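Proteophosphoglycan (Silicibacter pomeroyi DSS-3, PDB 2RE3) is of unknown function but may be involved in signal transduction. Local coordinates at residues A[121-126]-A[177-182]; A[127-132]-A[144-149]. All coordinates share one frame; numbering follows the deposited sequence.

From the N terminus, the chain reaches 121-126 after strand 111-116 and leaves strand 121-123 for 127-132. Contact 2 then closes the shorter loop, where 144-149 returns antiparallel beside 127-132 after eleven intervening residues without helix or strand. It is nested in the longer loop of contact 1, which closes when 177-182, the turn of the hairpin 173-178/181-185, meets 121-126. Contact 1 thus ties the three-stranded C-terminal sheet to segment 121-126, which carries one outermost strand of the six-stranded sheet; contact 2 adds the other outermost strand, 130-131. The two touch directly where Ala124 CB packs on Ile130 CD1.

Contact 1: residues A[121-126]-A[177-182]; sequences SAVAGE and WSSGSF
Two serine hydroxyls converge on one backbone oxygen where the turn of the 173-178/181-185 hairpin meets residues 123-126. Ser178 holds OG anti to its backbone N (chi1 -174°), Ser179 holds OG beside its own, and both donate to the carbonyl of Ala124. They arrive differently. Ser179 OG approaches in the carbonyl plane, 2.7 Å from Ala124 O, whereas Ser178 OG sits well above that plane, 2.5 Å from the same Ala124 O. Ser178 OG also takes a hydrogen bond with Leu112 N and lies 3.4 Å from Ala124 CB. Ser179 OG meets CG1 of Val123 at 3.6 Å. The turn is type I', closed by reciprocal backbone bonds between Ser178 and Ser181, and it presents the successive hydroxyls at its first two positions. Ser179 CB packs 3.9 Å from Gly125 CA, and a CB on Gly125 would come within 2.9 Å of Ser179 CB, a clash. Farther along, one water accepts from Glu126 N, donates to Ser179 O and hydrogen-bonds Ser181 OG. An alanine in place of Ser178 would probably loosen the junction, since the OG that bridges Ala124 O and Leu112 N would be gone, leaving Ser179 OG on the carbonyl. The junction is thus largely polar, with a doubly bonded carbonyl at its centre and a water bridge beside it.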
loop_
_atom_site.group_PDB
_atom_site.type_symbol
_atom_site.label_atom_id
_atom_site.label_comp_id
_atom_site.label_asym_id
_atom_site.label_seq_id
_atom_site.Cartn_x
_atom_site.Cartn_y
_atom_site.Cartn_z
ATOM N N SER A 121 6.529 -2.527 7.191
ATOM C CA SER A 121 7.596 -3.151 6.459
ATOM C C SER A 121 6.991 -4.293 5.631
ATOM O O SER A 121 6.197 -5.064 6.162
ATOM C CB SER A 121 8.576 -3.705 7.488
ATOM O OG SER A 121 9.622 -4.393 6.862
ATOM N N ALA A 122 7.364 -4.434 4.358
ATOM C CA ALA A 122 6.923 -5.599 3.565
ATOM C C ALA A 122 8.065 -6.185 2.796
ATOM O O ALA A 122 8.637 -5.490 1.975
ATOM C CB ALA A 122 5.856 -5.203 2.597
ATOM N N VAL A 123 8.389 -7.450 3.051
ATOM C CA VAL A 123 9.447 -8.134 2.336
ATOM C C VAL A 123 8.875 -8.616 1.014
ATOM O O VAL A 123 7.951 -9.458 1.002
ATOM C CB VAL A 123 9.924 -9.346 3.132
ATOM C CG1 VAL A 123 10.816 -10.250 2.270
ATOM C CG2 VAL A 123 10.614 -8.899 4.441
ATOM N N ALA A 124 9.385 -8.094 -0.101
ATOM C CA ALA A 124 8.857 -8.508 -1.413
ATOM C C ALA A 124 9.177 -9.976 -1.717
ATOM O O ALA A 124 10.272 -10.470 -1.467
ATOM C CB ALA A 124 9.350 -7.591 -2.551
ATOM N N GLY A 125 8.202 -10.673 -2.253
ATOM C CA GLY A 125 8.348 -12.098 -2.541
ATOM C C GLY A 125 6.991 -12.654 -2.897
ATOM O O GLY A 125 6.033 -11.913 -3.070
ATOM N N GLU A 126 6.881 -13.961 -2.974
ATOM C CA GLU A 126 5.616 -14.554 -3.350
ATOM C C GLU A 126 4.466 -14.151 -2.434
ATOM O O GLU A 126 3.388 -13.870 -2.919
ATOM C CB GLU A 126 5.738 -16.055 -3.420
ATOM C CG GLU A 126 4.612 -16.686 -4.178
ATOM C CD GLU A 126 4.815 -18.167 -4.260
ATOM O OE1 GLU A 126 5.569 -18.584 -5.164
ATOM O OE2 GLU A 126 4.261 -18.889 -3.388
ATOM N N TRP A 177 13.969 -9.391 -9.024
ATOM C CA TRP A 177 14.087 -10.584 -8.216
ATOM C C TRP A 177 13.968 -10.179 -6.771
ATOM O O TRP A 177 14.662 -9.272 -6.342
ATOM C CB TRP A 177 15.443 -11.239 -8.414
ATOM C CG TRP A 177 15.540 -12.041 -9.670
ATOM C CD1 TRP A 177 16.059 -11.634 -10.860
ATOM C CD2 TRP A 177 15.093 -13.378 -9.862
ATOM N NE1 TRP A 177 15.966 -12.633 -11.785
ATOM C CE2 TRP A 177 15.369 -13.721 -11.204
ATOM C CE3 TRP A 177 14.486 -14.327 -9.030
ATOM C CZ2 TRP A 177 15.083 -14.988 -11.738
ATOM C CZ3 TRP A 177 14.199 -15.597 -9.558
ATOM C CH2 TRP A 177 14.501 -15.910 -10.903
ATOM N N SER A 178 13.071 -10.817 -6.024
ATOM C CA SER A 178 13.088 -10.706 -4.561
ATOM C C SER A 178 12.723 -12.027 -3.936
ATOM O O SER A 178 11.803 -12.683 -4.398
ATOM C CB SER A 178 12.130 -9.626 -4.078
ATOM O OG SER A 178 12.257 -9.440 -2.676
ATOM N N SER A 179 13.437 -12.420 -2.889
ATOM C CA SER A 179 13.102 -13.643 -2.118
ATOM C C SER A 179 12.985 -14.878 -2.991
ATOM O O SER A 179 12.138 -15.716 -2.728
ATOM C CB SER A 179 11.778 -13.506 -1.335
ATOM O OG SER A 179 11.792 -12.411 -0.450
ATOM N N GLY A 180 13.789 -14.980 -4.047
ATOM C CA GLY A 180 13.720 -16.141 -4.943
ATOM C C GLY A 180 12.642 -16.156 -6.011
ATOM O O GLY A 180 12.524 -17.144 -6.731
ATOM N N SER A 181 11.853 -15.084 -6.129
ATOM C CA SER A 181 10.788 -14.998 -7.126
ATOM C C SER A 181 11.025 -13.802 -8.044
ATOM O O SER A 181 11.654 -12.820 -7.655
ATOM C CB SER A 181 9.427 -14.854 -6.435
ATOM O OG SER A 181 9.024 -16.048 -5.801
ATOM N N PHE A 182 10.541 -13.891 -9.270
ATOM C CA PHE A 182 10.791 -12.860 -10.259
ATOM C C PHE A 182 9.521 -12.121 -10.656
ATOM O O PHE A 182 8.549 -12.728 -11.100
ATOM C CB PHE A 182 11.420 -13.460 -11.513
ATOM C CG PHE A 182 11.739 -12.437 -12.549
ATOM C CD1 PHE A 182 12.811 -11.577 -12.372
ATOM C CD2 PHE A 182 10.924 -12.277 -13.657
ATOM C CE1 PHE A 182 13.073 -10.612 -13.274
ATOM C CE2 PHE A 182 11.206 -11.308 -14.602
ATOM C CZ PHE A 182 12.275 -10.477 -14.413
HETATM O O HOH W 1 9.560 -15.552 -3.269
#

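Contact 2: residues A[127-132]-A[144-149]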
loop_
_atom_site.group_PDB
_atom_site.type_symbol
_atom_site.label_atom_id
_atom_site.label_comp_id
_atom_site.label_asym_id
_atom_site.label_seq_id
_atom_site.Cartn_x
_atom_site.Cartn_y
_atom_site.Cartn_z
ATOM N N GLY A 127 4.703 -14.110 -1.128
ATOM C CA GLY A 127 3.670 -13.682 -0.158
ATOM C C GLY A 127 3.269 -12.207 -0.303
ATOM O O GLY A 127 2.112 -11.824 -0.053
ATOM N N ASN A 128 4.233 -11.375 -0.698
ATOM C CA ASN A 128 3.992 -9.978 -0.932
ATOM C C ASN A 128 4.521 -9.603 -2.337
ATOM O O ASN A 128 5.628 -9.040 -2.476
ATOM C CB ASN A 128 4.702 -9.175 0.129
ATOM C CG ASN A 128 4.185 -9.437 1.517
ATOM O OD1 ASN A 128 2.988 -9.329 1.802
ATOM N ND2 ASN A 128 5.087 -9.756 2.401
ATOM N N PRO A 129 3.759 -9.937 -3.394
ATOM C CA PRO A 129 4.334 -9.746 -4.725
ATOM C C PRO A 129 4.365 -8.299 -5.143
ATOM O O PRO A 129 3.606 -7.490 -4.606
ATOM C CB PRO A 129 3.414 -10.552 -5.633
ATOM C CG PRO A 129 2.115 -10.557 -4.949
ATOM C CD PRO A 129 2.412 -10.513 -3.463
ATOM N N ILE A 130 5.288 -8.001 -6.056
ATOM C CA ILE A 130 5.361 -6.728 -6.767
ATOM C C ILE A 130 4.533 -6.882 -8.032
ATOM O O ILE A 130 4.654 -7.870 -8.716
ATOM C CB ILE A 130 6.810 -6.378 -7.140
ATOM C CG1 ILE A 130 7.626 -6.220 -5.855
ATOM C CG2 ILE A 130 6.851 -5.102 -7.955
ATOM C CD1 ILE A 130 9.127 -6.237 -6.030
ATOM N N ARG A 131 3.687 -5.915 -8.337
ATOM C CA ARG A 131 2.801 -5.989 -9.508
ATOM C C ARG A 131 3.145 -4.831 -10.413
ATOM O O ARG A 131 3.552 -3.790 -9.921
ATOM C CB ARG A 131 1.370 -5.850 -9.004
ATOM C CG ARG A 131 0.345 -5.506 -10.030
ATOM C CD ARG A 131 -1.040 -5.820 -9.518
ATOM N NE ARG A 131 -1.519 -4.838 -8.539
ATOM C CZ ARG A 131 -2.126 -3.689 -8.847
ATOM N NH1 ARG A 131 -2.327 -3.314 -10.108
ATOM N NH2 ARG A 131 -2.530 -2.886 -7.880
HETATM N N MSE A 132 3.013 -5.024 -11.727
HETATM C CA MSE A 132 3.155 -3.917 -12.690
HETATM C C MSE A 132 1.779 -3.396 -13.060
HETATM O O MSE A 132 0.876 -4.185 -13.315
HETATM C CB MSE A 132 3.971 -4.311 -13.961
HETATM C CG MSE A 132 3.570 -5.572 -14.779
HETATM SE SE MSE A 132 4.549 -5.818 -16.534
HETATM C CE MSE A 132 3.402 -7.277 -17.116
ATOM N N TYR A 144 3.212 -1.592 -7.793
ATOM C CA TYR A 144 2.798 -1.729 -6.406
ATOM C C TYR A 144 3.512 -2.879 -5.738
ATOM O O TYR A 144 4.078 -3.732 -6.422
ATOM C CB TYR A 144 1.316 -1.998 -6.358
ATOM C CG TYR A 144 0.475 -0.954 -7.065
ATOM C CD1 TYR A 144 0.319 -0.981 -8.439
ATOM C CD2 TYR A 144 -0.196 0.051 -6.351
ATOM C CE1 TYR A 144 -0.483 -0.059 -9.104
ATOM C CE2 TYR A 144 -1.010 0.988 -7.010
ATOM C CZ TYR A 144 -1.141 0.912 -8.399
ATOM O OH TYR A 144 -1.905 1.796 -9.092
ATOM N N VAL A 145 3.485 -2.898 -4.404
ATOM C CA VAL A 145 3.885 -4.074 -3.619
ATOM C C VAL A 145 2.846 -4.359 -2.527
ATOM O O VAL A 145 2.296 -3.452 -1.904
ATOM C CB VAL A 145 5.289 -3.931 -3.002
ATOM C CG1 VAL A 145 5.400 -2.720 -2.079
ATOM C CG2 VAL A 145 5.646 -5.174 -2.220
ATOM N N HIS A 146 2.545 -5.633 -2.342
ATOM C CA HIS A 146 1.586 -6.062 -1.337
ATOM C C HIS A 146 2.209 -5.915 0.044
ATOM O O HIS A 146 3.383 -6.265 0.255
ATOM C CB HIS A 146 1.211 -7.518 -1.605
ATOM C CG HIS A 146 0.249 -8.125 -0.628
ATOM N ND1 HIS A 146 0.671 -8.861 0.452
ATOM C CD2 HIS A 146 -1.104 -8.186 -0.620
ATOM C CE1 HIS A 146 -0.383 -9.321 1.110
ATOM N NE2 HIS A 146 -1.474 -8.930 0.481
ATOM N N VAL A 147 1.436 -5.360 0.964
ATOM C CA VAL A 147 1.866 -5.177 2.356
ATOM C C VAL A 147 1.145 -6.191 3.229
ATOM O O VAL A 147 1.786 -6.953 3.934
ATOM C CB VAL A 147 1.514 -3.767 2.859
ATOM C CG1 VAL A 147 1.976 -3.584 4.318
ATOM C CG2 VAL A 147 2.059 -2.717 1.876
ATOM N N ARG A 148 -0.192 -6.199 3.196
ATOM C CA ARG A 148 -0.927 -7.212 3.939
ATOM C C ARG A 148 -2.369 -7.295 3.496
ATOM O O ARG A 148 -2.980 -6.289 3.120
ATOM C CB ARG A 148 -0.885 -6.951 5.463
ATOM C CG ARG A 148 -1.565 -5.657 5.926
ATOM C CD ARG A 148 -1.727 -5.596 7.469
ATOM N NE ARG A 148 -2.439 -4.361 7.827
ATOM C CZ ARG A 148 -1.871 -3.158 7.876
ATOM N NH1 ARG A 148 -0.570 -3.024 7.662
ATOM N NH2 ARG A 148 -2.595 -2.078 8.172
ATOM N N ALA A 149 -2.907 -8.505 3.539
ATOM C CA ALA A 149 -4.335 -8.727 3.422
ATOM C C ALA A 149 -4.969 -7.977 2.252
ATOM O O ALA A 149 -6.093 -7.494 2.343
ATOM C CB ALA A 149 -5.011 -8.374 4.733
#
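Arg131 leaves the backbone with CG anti to N and then bends at chi3 (76°), laying its guanidinium alongside Tyr144, whose CG is anti to the carbonyl carbon; His146 has CG anti to N, and Asn128 has CG beside its own N, so that amide and imidazole meet. The guanidinium lies nearly flat on one ring face, planes 12° apart, in an off-centre cation-pi stack. Arg131 NH2 comes closest, 3.5 Å from Tyr144 CD1, toward the rim. Both polar ends are held elsewhere: Arg131 NH2 forms a salt bridge with Glu152, and Tyr144 OH bonds Asp93, which would help fix the stack. At the other end, His146 ND1 donates to Asn128 OD1 over 2.7 Å, in the ring plane and on a lone pair, with an N-H...O angle of 156°. Since NE2 is hydrogen-bonded to Gly150 N, the ring is consistent with a neutral imidazole protonated at ND1. Asn128 ND2 in turn bonds Val123 O, which would hold the amide's rotation. Pro129 CD packs beside His146 CB at 3.7 Å. Between these groups the backbones pair: His146 N donates to Pro129 O, 3.1 Å, while Arg131 and Tyr144 exchange both N-H bonds as a hydrogen-bonded pair. Ile130 and Val145, a non-hydrogen-bonded pair, share one face of the sheet, where Ile130 touches Leu112, Phe183 and Leu185 and Val145 touches Phe114. This is an antiparallel outer pairing in a mixed six-stranded sheet, with a classic beta bulge at Val147 and Arg148; the same strand order recurs in the N-terminal sheet, fitting a fold of repeated motifs.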